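Local coordinates for nonaheme cytochrome c (Desulfovibrio desulfuricans, PDB 1DUW), which carries nine covalently bound hemes c and transfers electrons between redox partners, probably in a chain linked to periplasmic hydrogenase, at residues A[83-88]-A[97-102]; A[142-145]-A[150-153]; A[172-177]-A[200-205]. One frame throughout, in Å; residues are numbered along the deposited sequence.

Contact 1. Residues A[83-88]-A[97-102]. With HEC (heme c), chain F.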
loop_
_atom_site.group_PDB
_atom_site.type_symbol
_atom_site.label_atom_id
_atom_site.label_comp_id
_atom_site.label_asym_id
_atom_site.label_seq_id
_atom_site.Cartn_x
_atom_site.Cartn_y
_atom_site.Cartn_z
ATOM N N THR A 83 -9.071 -2.850 8.943
ATOM C CA THR A 83 -8.100 -1.931 9.510
ATOM C C THR A 83 -8.572 -1.760 10.954
ATOM O O THR A 83 -9.713 -2.196 11.201
ATOM C CB THR A 83 -8.027 -0.586 8.792
ATOM O OG1 THR A 83 -9.310 0.063 8.836
ATOM C CG2 THR A 83 -7.715 -0.769 7.312
ATOM N N ASN A 84 -7.907 -1.211 11.951
ATOM C CA ASN A 84 -8.556 -1.112 13.273
ATOM C C ASN A 84 -8.918 -2.440 13.925
ATOM O O ASN A 84 -9.749 -2.470 14.847
ATOM C CB ASN A 84 -9.789 -0.209 13.166
ATOM C CG ASN A 84 -11.176 -0.789 13.122
ATOM O OD1 ASN A 84 -11.790 -0.959 12.060
ATOM N ND2 ASN A 84 -11.764 -1.103 14.278
ATOM N N ILE A 85 -8.344 -3.569 13.541
ATOM C CA ILE A 85 -8.682 -4.833 14.199
ATOM C C ILE A 85 -8.286 -4.775 15.666
ATOM O O ILE A 85 -7.144 -4.410 15.977
ATOM C CB ILE A 85 -7.957 -5.994 13.497
ATOM C CG1 ILE A 85 -8.400 -6.186 12.047
ATOM C CG2 ILE A 85 -8.078 -7.285 14.291
ATOM C CD1 ILE A 85 -7.321 -6.740 11.141
ATOM N N ALA A 86 -9.184 -5.116 16.593
ATOM C CA ALA A 86 -8.817 -5.047 18.002
ATOM C C ALA A 86 -7.907 -6.198 18.428
ATOM O O ALA A 86 -8.039 -7.325 17.973
ATOM C CB ALA A 86 -10.047 -5.021 18.904
ATOM N N LYS A 87 -6.980 -5.867 19.322
ATOM C CA LYS A 87 -6.060 -6.863 19.858
ATOM C C LYS A 87 -6.869 -7.789 20.756
ATOM O O LYS A 87 -7.484 -7.330 21.719
ATOM C CB LYS A 87 -4.916 -6.214 20.632
ATOM C CG LYS A 87 -3.847 -7.195 21.103
ATOM C CD LYS A 87 -4.087 -7.698 22.515
ATOM C CE LYS A 87 -3.091 -8.753 22.971
ATOM N NZ LYS A 87 -3.029 -8.853 24.458
ATOM N N ARG A 88 -6.878 -9.082 20.462
ATOM C CA ARG A 88 -7.633 -9.992 21.305
ATOM C C ARG A 88 -6.977 -10.116 22.677
ATOM O O ARG A 88 -5.755 -10.292 22.722
ATOM C CB ARG A 88 -7.694 -11.387 20.698
ATOM C CG ARG A 88 -8.886 -11.617 19.799
ATOM C CD ARG A 88 -9.198 -10.376 18.968
ATOM N NE ARG A 88 -10.371 -10.615 18.124
ATOM C CZ ARG A 88 -10.809 -9.782 17.186
ATOM N NH1 ARG A 88 -10.168 -8.643 16.958
ATOM N NH2 ARG A 88 -11.888 -10.110 16.491
ATOM N N CYS A 97 -5.936 -8.868 4.775
ATOM C CA CYS A 97 -4.877 -8.610 3.802
ATOM C C CYS A 97 -4.354 -7.183 3.928
ATOM O O CYS A 97 -3.153 -6.938 3.859
ATOM C CB CYS A 97 -5.334 -8.769 2.353
ATOM S SG CYS A 97 -6.383 -10.213 2.085
ATOM N N VAL A 98 -5.309 -6.264 4.089
ATOM C CA VAL A 98 -4.982 -4.843 4.188
ATOM C C VAL A 98 -4.260 -4.493 5.469
ATOM O O VAL A 98 -3.313 -3.708 5.511
ATOM C CB VAL A 98 -6.306 -4.031 4.077
ATOM C CG1 VAL A 98 -6.090 -2.550 4.289
ATOM C CG2 VAL A 98 -6.933 -4.290 2.718
ATOM N N SER A 99 -4.709 -5.060 6.600
ATOM C CA SER A 99 -4.026 -4.661 7.832
ATOM C C SER A 99 -2.553 -5.057 7.864
ATOM O O SER A 99 -1.705 -4.264 8.290
ATOM C CB SER A 99 -4.764 -5.244 9.041
ATOM O OG SER A 99 -4.456 -6.609 9.276
ATOM N N CYS A 100 -2.237 -6.278 7.423
ATOM C CA CYS A 100 -0.832 -6.673 7.485
ATOM C C CYS A 100 -0.009 -5.824 6.524
ATOM O O CYS A 100 1.073 -5.356 6.888
ATOM C CB CYS A 100 -0.641 -8.168 7.226
ATOM S SG CYS A 100 1.129 -8.561 7.140
ATOM N N HIS A 101 -0.513 -5.596 5.324
ATOM C CA HIS A 101 0.193 -4.739 4.377
ATOM C C HIS A 101 0.442 -3.381 5.009
ATOM O O HIS A 101 1.506 -2.794 4.877
ATOM C CB HIS A 101 -0.627 -4.529 3.098
ATOM C CG HIS A 101 -0.710 -5.771 2.281
ATOM N ND1 HIS A 101 -1.416 -5.879 1.100
ATOM C CD2 HIS A 101 -0.130 -6.984 2.510
ATOM C CE1 HIS A 101 -1.288 -7.102 0.619
ATOM N NE2 HIS A 101 -0.522 -7.756 1.460
ATOM N N GLU A 102 -0.598 -2.903 5.700
ATOM C CA GLU A 102 -0.485 -1.603 6.365
ATOM C C GLU A 102 0.568 -1.692 7.472
ATOM O O GLU A 102 1.362 -0.766 7.655
ATOM C CB GLU A 102 -1.817 -1.114 6.933
ATOM C CG GLU A 102 -1.718 0.277 7.540
ATOM C CD GLU A 102 -3.045 0.964 7.772
ATOM O OE1 GLU A 102 -3.063 1.932 8.566
ATOM O OE2 GLU A 102 -4.063 0.556 7.175
HETATM FE FE HEC F . 0.151 -9.841 1.096
HETATM C CHA HEC F . 2.712 -8.700 -0.918
HETATM C CHB HEC F . -1.996 -9.845 -1.586
HETATM C CHC HEC F . -2.439 -10.865 3.183
HETATM C CHD HEC F . 2.254 -9.699 3.817
HETATM N NA HEC F . 0.318 -9.349 -0.859
HETATM C C1A HEC F . 1.463 -8.922 -1.470
HETATM C C2A HEC F . 1.155 -8.735 -2.860
HETATM C C3A HEC F . -0.164 -9.054 -3.055
HETATM C C4A HEC F . -0.694 -9.450 -1.774
HETATM C CMA HEC F . -1.034 -8.495 -4.175
HETATM C CAA HEC F . 2.154 -8.160 -3.859
HETATM C CBA HEC F . 2.836 -9.208 -4.719
HETATM C CGA HEC F . 1.978 -10.353 -5.190
HETATM O O1A HEC F . 1.907 -11.397 -4.510
HETATM O O2A HEC F . 1.189 -10.146 -6.138
HETATM N NB HEC F . -1.808 -10.253 0.854
HETATM C C1B HEC F . -2.464 -10.206 -0.347
HETATM C C2B HEC F . -3.830 -10.624 -0.114
HETATM C C3B HEC F . -3.953 -10.911 1.221
HETATM C C4B HEC F . -2.668 -10.676 1.834
HETATM C CMB HEC F . -4.854 -10.757 -1.218
HETATM C CAB HEC F . -5.126 -11.528 1.960
HETATM C CBB HEC F . -5.724 -12.743 1.268
HETATM N NC HEC F . -0.041 -10.191 3.082
HETATM C C1C HEC F . -1.187 -10.622 3.704
HETATM C C2C HEC F . -0.890 -10.800 5.108
HETATM C C3C HEC F . 0.425 -10.476 5.301
HETATM C C4C HEC F . 0.911 -9.927 4.036
HETATM C CMC HEC F . -1.989 -10.978 6.127
HETATM C CAC HEC F . 1.163 -10.284 6.594
HETATM C CBC HEC F . 0.869 -11.209 7.753
HETATM N ND HEC F . 2.084 -9.287 1.369
HETATM C C1D HEC F . 2.754 -9.502 2.556
HETATM C C2D HEC F . 4.170 -9.312 2.295
HETATM C C3D HEC F . 4.318 -9.225 0.937
HETATM C C4D HEC F . 2.999 -9.253 0.324
HETATM C CMD HEC F . 5.223 -9.262 3.380
HETATM C CAD HEC F . 5.645 -9.338 0.179
HETATM C CBD HEC F . 6.030 -10.786 -0.128
HETATM C CGD HEC F . 7.416 -10.869 -0.743
HETATM O O1D HEC F . 8.220 -9.959 -0.442
HETATM O O2D HEC F . 7.531 -11.510 -1.811
#

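Contact 2. Residues A[142-145]-A[150-153]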
loop_
_atom_site.group_PDB
_atom_site.type_symbol
_atom_site.label_atom_id
_atom_site.label_comp_id
_atom_site.label_asym_id
_atom_site.label_seq_id
_atom_site.Cartn_x
_atom_site.Cartn_y
_atom_site.Cartn_z
ATOM N N MET A 142 -15.627 -18.329 -13.258
ATOM C CA MET A 142 -16.009 -17.411 -12.190
ATOM C C MET A 142 -17.197 -18.010 -11.447
ATOM O O MET A 142 -17.239 -18.047 -10.221
ATOM C CB MET A 142 -16.379 -16.032 -12.732
ATOM C CG MET A 142 -17.035 -15.164 -11.657
ATOM S SD MET A 142 -15.826 -14.616 -10.445
ATOM C CE MET A 142 -16.621 -13.185 -9.733
ATOM N N GLN A 143 -18.180 -18.486 -12.216
ATOM C CA GLN A 143 -19.349 -19.100 -11.590
ATOM C C GLN A 143 -18.947 -20.272 -10.694
ATOM O O GLN A 143 -19.393 -20.328 -9.547
ATOM C CB GLN A 143 -20.345 -19.555 -12.661
ATOM C CG GLN A 143 -21.091 -18.392 -13.313
ATOM C CD GLN A 143 -21.883 -17.589 -12.294
ATOM O OE1 GLN A 143 -22.720 -18.116 -11.561
ATOM N NE2 GLN A 143 -21.616 -16.292 -12.226
ATOM N N GLN A 144 -18.116 -21.193 -11.169
ATOM C CA GLN A 144 -17.671 -22.364 -10.401
ATOM C C GLN A 144 -16.857 -21.961 -9.179
ATOM O O GLN A 144 -17.021 -22.499 -8.083
ATOM C CB GLN A 144 -16.897 -23.315 -11.310
ATOM C CG GLN A 144 -17.679 -24.018 -12.404
ATOM C CD GLN A 144 -16.809 -24.938 -13.245
ATOM O OE1 GLN A 144 -15.788 -24.547 -13.819
ATOM N NE2 GLN A 144 -17.193 -26.209 -13.324
ATOM N N GLY A 145 -15.967 -20.978 -9.319
ATOM C CA GLY A 145 -15.213 -20.547 -8.140
ATOM C C GLY A 145 -16.154 -19.989 -7.090
ATOM O O GLY A 145 -16.036 -20.240 -5.891
ATOM N N LEU A 150 -14.767 -24.820 -8.548
ATOM C CA LEU A 150 -13.731 -24.787 -9.582
ATOM C C LEU A 150 -12.677 -25.841 -9.249
ATOM O O LEU A 150 -12.224 -25.871 -8.095
ATOM C CB LEU A 150 -13.128 -23.390 -9.658
ATOM C CG LEU A 150 -12.089 -23.151 -10.751
ATOM C CD1 LEU A 150 -12.742 -23.186 -12.116
ATOM C CD2 LEU A 150 -11.368 -21.831 -10.534
ATOM N N PRO A 151 -12.281 -26.711 -10.170
ATOM C CA PRO A 151 -11.264 -27.727 -9.891
ATOM C C PRO A 151 -9.926 -27.092 -9.498
ATOM O O PRO A 151 -9.502 -26.112 -10.118
ATOM C CB PRO A 151 -11.073 -28.458 -11.213
ATOM C CG PRO A 151 -12.277 -28.145 -12.019
ATOM C CD PRO A 151 -12.780 -26.813 -11.550
ATOM N N PRO A 152 -9.298 -27.689 -8.490
ATOM C CA PRO A 152 -8.015 -27.200 -7.975
ATOM C C PRO A 152 -7.036 -26.957 -9.107
ATOM O O PRO A 152 -6.335 -25.949 -9.132
ATOM C CB PRO A 152 -7.525 -28.348 -7.098
ATOM C CG PRO A 152 -8.765 -29.043 -6.655
ATOM C CD PRO A 152 -9.754 -28.896 -7.776
ATOM N N ASP A 153 -6.990 -27.874 -10.075
ATOM C CA ASP A 153 -6.036 -27.636 -11.166
ATOM C C ASP A 153 -6.388 -26.362 -11.928
ATOM O O ASP A 153 -5.445 -25.658 -12.322
ATOM C CB ASP A 153 -5.905 -28.844 -12.085
ATOM C CG ASP A 153 -7.128 -29.368 -12.790
ATOM O OD1 ASP A 153 -8.276 -28.932 -12.548
ATOM O OD2 ASP A 153 -6.944 -30.277 -13.648
#

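Contact 3. Residues A[172-177]-A[200-205]. With HEC (heme c), chain J.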
loop_
_atom_site.group_PDB
_atom_site.type_symbol
_atom_site.label_atom_id
_atom_site.label_comp_id
_atom_site.label_asym_id
_atom_site.label_seq_id
_atom_site.Cartn_x
_atom_site.Cartn_y
_atom_site.Cartn_z
ATOM N N LEU A 172 9.357 6.556 -12.372
ATOM C CA LEU A 172 10.188 7.653 -12.833
ATOM C C LEU A 172 11.536 7.498 -12.116
ATOM O O LEU A 172 11.519 7.217 -10.915
ATOM C CB LEU A 172 9.629 9.017 -12.480
ATOM C CG LEU A 172 8.468 9.664 -13.207
ATOM C CD1 LEU A 172 8.608 11.181 -13.175
ATOM C CD2 LEU A 172 8.359 9.195 -14.655
ATOM N N THR A 173 12.643 7.686 -12.815
ATOM C CA THR A 173 13.932 7.619 -12.145
ATOM C C THR A 173 14.144 8.928 -11.382
ATOM O O THR A 173 13.496 9.937 -11.696
ATOM C CB THR A 173 15.103 7.480 -13.129
ATOM O OG1 THR A 173 15.337 8.764 -13.733
ATOM C CG2 THR A 173 14.766 6.516 -14.252
ATOM N N ALA A 174 15.071 8.932 -10.422
ATOM C CA ALA A 174 15.348 10.181 -9.694
ATOM C C ALA A 174 15.954 11.204 -10.665
ATOM O O ALA A 174 15.894 12.419 -10.439
ATOM C CB ALA A 174 16.211 9.926 -8.476
ATOM N N MET A 175 16.514 10.709 -11.777
ATOM C CA MET A 175 17.061 11.559 -12.831
ATOM C C MET A 175 15.894 12.192 -13.592
ATOM O O MET A 175 16.000 13.138 -14.371
ATOM C CB MET A 175 17.950 10.792 -13.797
ATOM C CG MET A 175 19.279 10.321 -13.236
ATOM S SD MET A 175 20.460 11.628 -12.864
ATOM C CE MET A 175 20.225 12.725 -14.260
ATOM N N GLN A 176 14.694 11.657 -13.343
ATOM C CA GLN A 176 13.541 12.248 -14.022
ATOM C C GLN A 176 12.938 13.376 -13.202
ATOM O O GLN A 176 12.001 14.046 -13.633
ATOM C CB GLN A 176 12.525 11.150 -14.367
ATOM C CG GLN A 176 12.690 10.785 -15.837
ATOM C CD GLN A 176 12.059 9.464 -16.211
ATOM O OE1 GLN A 176 11.399 9.397 -17.251
ATOM N NE2 GLN A 176 12.287 8.462 -15.372
ATOM N N GLY A 177 13.490 13.624 -12.013
ATOM C CA GLY A 177 12.989 14.748 -11.222
ATOM C C GLY A 177 14.118 15.773 -11.175
ATOM O O GLY A 177 15.214 15.474 -11.653
ATOM N N HIS A 200 17.598 12.637 -2.476
ATOM C CA HIS A 200 16.561 12.067 -1.625
ATOM C C HIS A 200 15.793 10.945 -2.300
ATOM O O HIS A 200 15.622 9.850 -1.783
ATOM C CB HIS A 200 15.528 13.145 -1.279
ATOM C CG HIS A 200 15.839 13.878 -0.023
ATOM N ND1 HIS A 200 16.869 14.790 0.082
ATOM C CD2 HIS A 200 15.223 13.823 1.184
ATOM C CE1 HIS A 200 16.897 15.277 1.300
ATOM N NE2 HIS A 200 15.922 14.703 1.942
ATOM N N MET A 201 15.297 11.245 -3.496
ATOM C CA MET A 201 14.517 10.260 -4.228
ATOM C C MET A 201 15.285 8.969 -4.488
ATOM O O MET A 201 14.764 7.848 -4.424
ATOM C CB MET A 201 14.116 10.894 -5.568
ATOM C CG MET A 201 13.172 10.032 -6.398
ATOM S SD MET A 201 11.450 10.321 -5.904
ATOM C CE MET A 201 11.243 8.888 -4.840
ATOM N N ALA A 202 16.568 9.163 -4.821
ATOM C CA ALA A 202 17.367 7.984 -5.161
ATOM C C ALA A 202 17.633 7.112 -3.944
ATOM O O ALA A 202 17.583 5.885 -4.041
ATOM C CB ALA A 202 18.656 8.422 -5.838
ATOM N N SER A 203 17.915 7.750 -2.814
ATOM C CA SER A 203 18.167 7.025 -1.567
ATOM C C SER A 203 16.902 6.276 -1.163
ATOM O O SER A 203 16.965 5.084 -0.858
ATOM C CB SER A 203 18.621 7.998 -0.488
ATOM O OG SER A 203 18.563 7.488 0.825
ATOM N N LEU A 204 15.756 6.981 -1.181
ATOM C CA LEU A 204 14.475 6.382 -0.818
ATOM C C LEU A 204 14.132 5.180 -1.690
ATOM O O LEU A 204 13.661 4.167 -1.174
ATOM C CB LEU A 204 13.322 7.409 -0.908
ATOM C CG LEU A 204 13.286 8.429 0.245
ATOM C CD1 LEU A 204 12.391 9.620 -0.066
ATOM C CD2 LEU A 204 12.846 7.780 1.552
ATOM N N MET A 205 14.347 5.273 -2.999
ATOM C CA MET A 205 14.048 4.182 -3.919
ATOM C C MET A 205 14.987 2.996 -3.753
ATOM O O MET A 205 14.658 1.811 -3.873
ATOM C CB MET A 205 14.122 4.720 -5.360
ATOM C CG MET A 205 12.953 5.653 -5.655
ATOM S SD MET A 205 13.023 6.396 -7.297
ATOM C CE MET A 205 12.437 5.019 -8.289
HETATM FE FE HEC J . 15.217 14.738 4.050
HETATM C CHA HEC J . 18.388 13.663 4.867
HETATM C CHB HEC J . 16.316 18.047 4.089
HETATM C CHC HEC J . 12.068 15.820 3.086
HETATM C CHD HEC J . 14.140 11.462 3.866
HETATM N NA HEC J . 16.982 15.666 4.387
HETATM C C1A HEC J . 18.142 15.014 4.727
HETATM C C2A HEC J . 19.157 16.029 4.929
HETATM C C3A HEC J . 18.586 17.252 4.723
HETATM C C4A HEC J . 17.203 17.025 4.376
HETATM C CMA HEC J . 19.241 18.602 4.959
HETATM C CAA HEC J . 20.660 15.684 4.943
HETATM C CBA HEC J . 21.154 15.127 3.614
HETATM C CGA HEC J . 20.651 15.813 2.366
HETATM O O1A HEC J . 20.687 17.058 2.270
HETATM O O2A HEC J . 20.323 15.109 1.379
HETATM N NB HEC J . 14.382 16.539 3.659
HETATM C C1B HEC J . 15.008 17.755 3.759
HETATM C C2B HEC J . 14.030 18.781 3.446
HETATM C C3B HEC J . 12.852 18.157 3.171
HETATM C C4B HEC J . 13.070 16.733 3.307
HETATM C CMB HEC J . 14.357 20.253 3.415
HETATM C CAB HEC J . 11.528 18.675 2.637
HETATM C CBB HEC J . 11.672 19.689 1.509
HETATM N NC HEC J . 13.483 13.823 3.568
HETATM C C1C HEC J . 12.320 14.474 3.229
HETATM C C2C HEC J . 11.296 13.473 3.014
HETATM C C3C HEC J . 11.861 12.244 3.226
HETATM C C4C HEC J . 13.278 12.469 3.480
HETATM C CMC HEC J . 9.857 13.915 2.820
HETATM C CAC HEC J . 11.256 10.858 3.214
HETATM C CBC HEC J . 10.014 10.667 2.341
HETATM N ND HEC J . 16.097 12.942 4.300
HETATM C C1D HEC J . 15.457 11.738 4.168
HETATM C C2D HEC J . 16.427 10.696 4.437
HETATM C C3D HEC J . 17.538 11.315 4.945
HETATM C C4D HEC J . 17.380 12.735 4.753
HETATM C CMD HEC J . 15.988 9.254 4.548
HETATM C CAD HEC J . 18.723 10.680 5.668
HETATM C CBD HEC J . 19.848 10.256 4.726
HETATM C CGD HEC J . 19.427 9.128 3.811
HETATM O O1D HEC J . 19.334 7.965 4.262
HETATM O O2D HEC J . 19.224 9.393 2.604
#

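Contact 1. Residues A[83-88]-A[97-102]
Ile85 and Ser99 meet where the loop after helix 76-81 passes over the start of helix 97-107. The CB of Ile85 points at the helix. From it CG1 leaves anti to the carbonyl carbon (chi1 -64°), and a nearly extended chi2 (150°) sends CD1 on until it rests 3.4 Å from Ser99 OG. The same methyl also lies 3.6 Å from Ser99 CB. Beta-branched isoleucine, with few favoured torsions, holds this methyl at a set reach, and small Ser99 lets it come close. Helix residues 97-102 carry the Cys-Xaa-Xaa-Cys-His motif of c-type cytochromes. Cys97 SG and Cys100 SG are bonded to the vinyl-derived carbons CAB and CAC of one heme. His101 NE2 binds the heme FE at 2.2 Å, with His40 as the other axial ligand. Cys97 O sits over one face of the His101 ring, offset toward the rim. At the near end of the loop, Thr83 CG2 lies 3.9 Å from Val98 CG1 and equally far from Glu102 OE2, while that carboxylate forms a salt bridge with Arg122. Farther along, Arg88 NH1 donates to Ala86 O in the guanidinium plane, and its NE is hydrogen-bonded to a propionate oxygen of another heme.

Contact 2. Residues A[142-145]-A[150-153]
Leu150 and Gln144 meet across the short turn that joins helix 139-146 to helix 152-165. Side-chain carbon packed on main chain makes up the first group of contacts. Leu150 CB rests against the backbone of Gly145, 3.7 Å from its N and 3.8 Å from its CA; glycine presents bare backbone here. Gln144 in turn lays its CB 3.8 Å from the backbone N of Leu150, so each residue offers its first carbon to the main chain of the other segment.

Amide oxygen against carbon forms a second group. The Gln144 chain runs extended beyond CG and crosses the leucine side chain at about a right angle, placing OE1 3.7 Å from Leu150 CD1. The same oxygen makes a looser approach to Pro151 CD, at 4.4 Å. In the main chain, Gln144 O lies 3.3 Å from Leu150 N.

Pro151 is the N-cap of helix 152-165, and Pro152 follows in its first turn, where a residue without an N-H costs no helical hydrogen bond. Leu150 also reaches Phe17 and Leu158, joining the turn to the neighbouring loop and the second helix. With no charged group touching across the segments, the side chains fit by shape and dispersion: the extended glutamine lays its amide oxygen against a leucine methyl, a weak contact with little directional demand.

Contact 3. Residues A[172-177]-A[200-205]
Helix 197-208, which supplies axial histidines to two hemes, is met on one flank by the 3-10 turn 174-176, with Ala174 at the centre of the contact. Its CB points at the helix and lies 3.7 Å from Met201 CG and 3.9 Å from Ala202 CB. Two small alanines let the turn come close, with the methionine methylenes lying alongside. Met201 sends CG anti to its backbone N (chi1 -174°) and then bends at chi2 and chi3, so that its tip leaves the turn; its side chain also touches one heme. One helical turn on, Met205 CE comes within 3.5 Å of Leu172 O, a soft methyl beside a carbonyl.

His200, Ser203 and Leu204 face another heme. His200 NE2 binds the heme FE at 2.2 Å, with His271 on the other axial side, while ND1 is hydrogen-bonded to Thr196 O. Ser203 OG donates to propionate oxygen O2D across 2.7 Å, and Leu204 CD1 lies 3.5 Å from heme carbon CBC.

Polar ties from helix to loop come from Arg198, which is hydrogen-bonded to the carbonyl oxygens of Ala174 and Gly177. Across the two segments the contact is largely apolar, apart from the methyl set beside a carbonyl oxygen. The chemistry is thus divided: Ala174 and the methionines pack, His200 and Ser203 bond to iron and propionate, and the loop itself touches a heme through Leu172 and Gly177.

Overall arrangement
From the N terminus the three contacts follow in series; none nests within or crosses another. Contact 1 closes a loop of eight residues between 83-88 and 97-102, joining the stretch after helix 76-81 to a heme-binding helix of the first cytochrome c3-like part. Contact 2 leaves only four residues between its segments and joins successive helices, away from the annotated heme sites. Contact 3 spans 22 residues, including the antiparallel pair 181-183 and 193-195, and brings the linker after helix 152-165 onto a helix of the second cytochrome c3-like part. It lies across the chain's centre from both others, its centre about 43 Å from that of contact 2 and about 31 Å from that of contact 1.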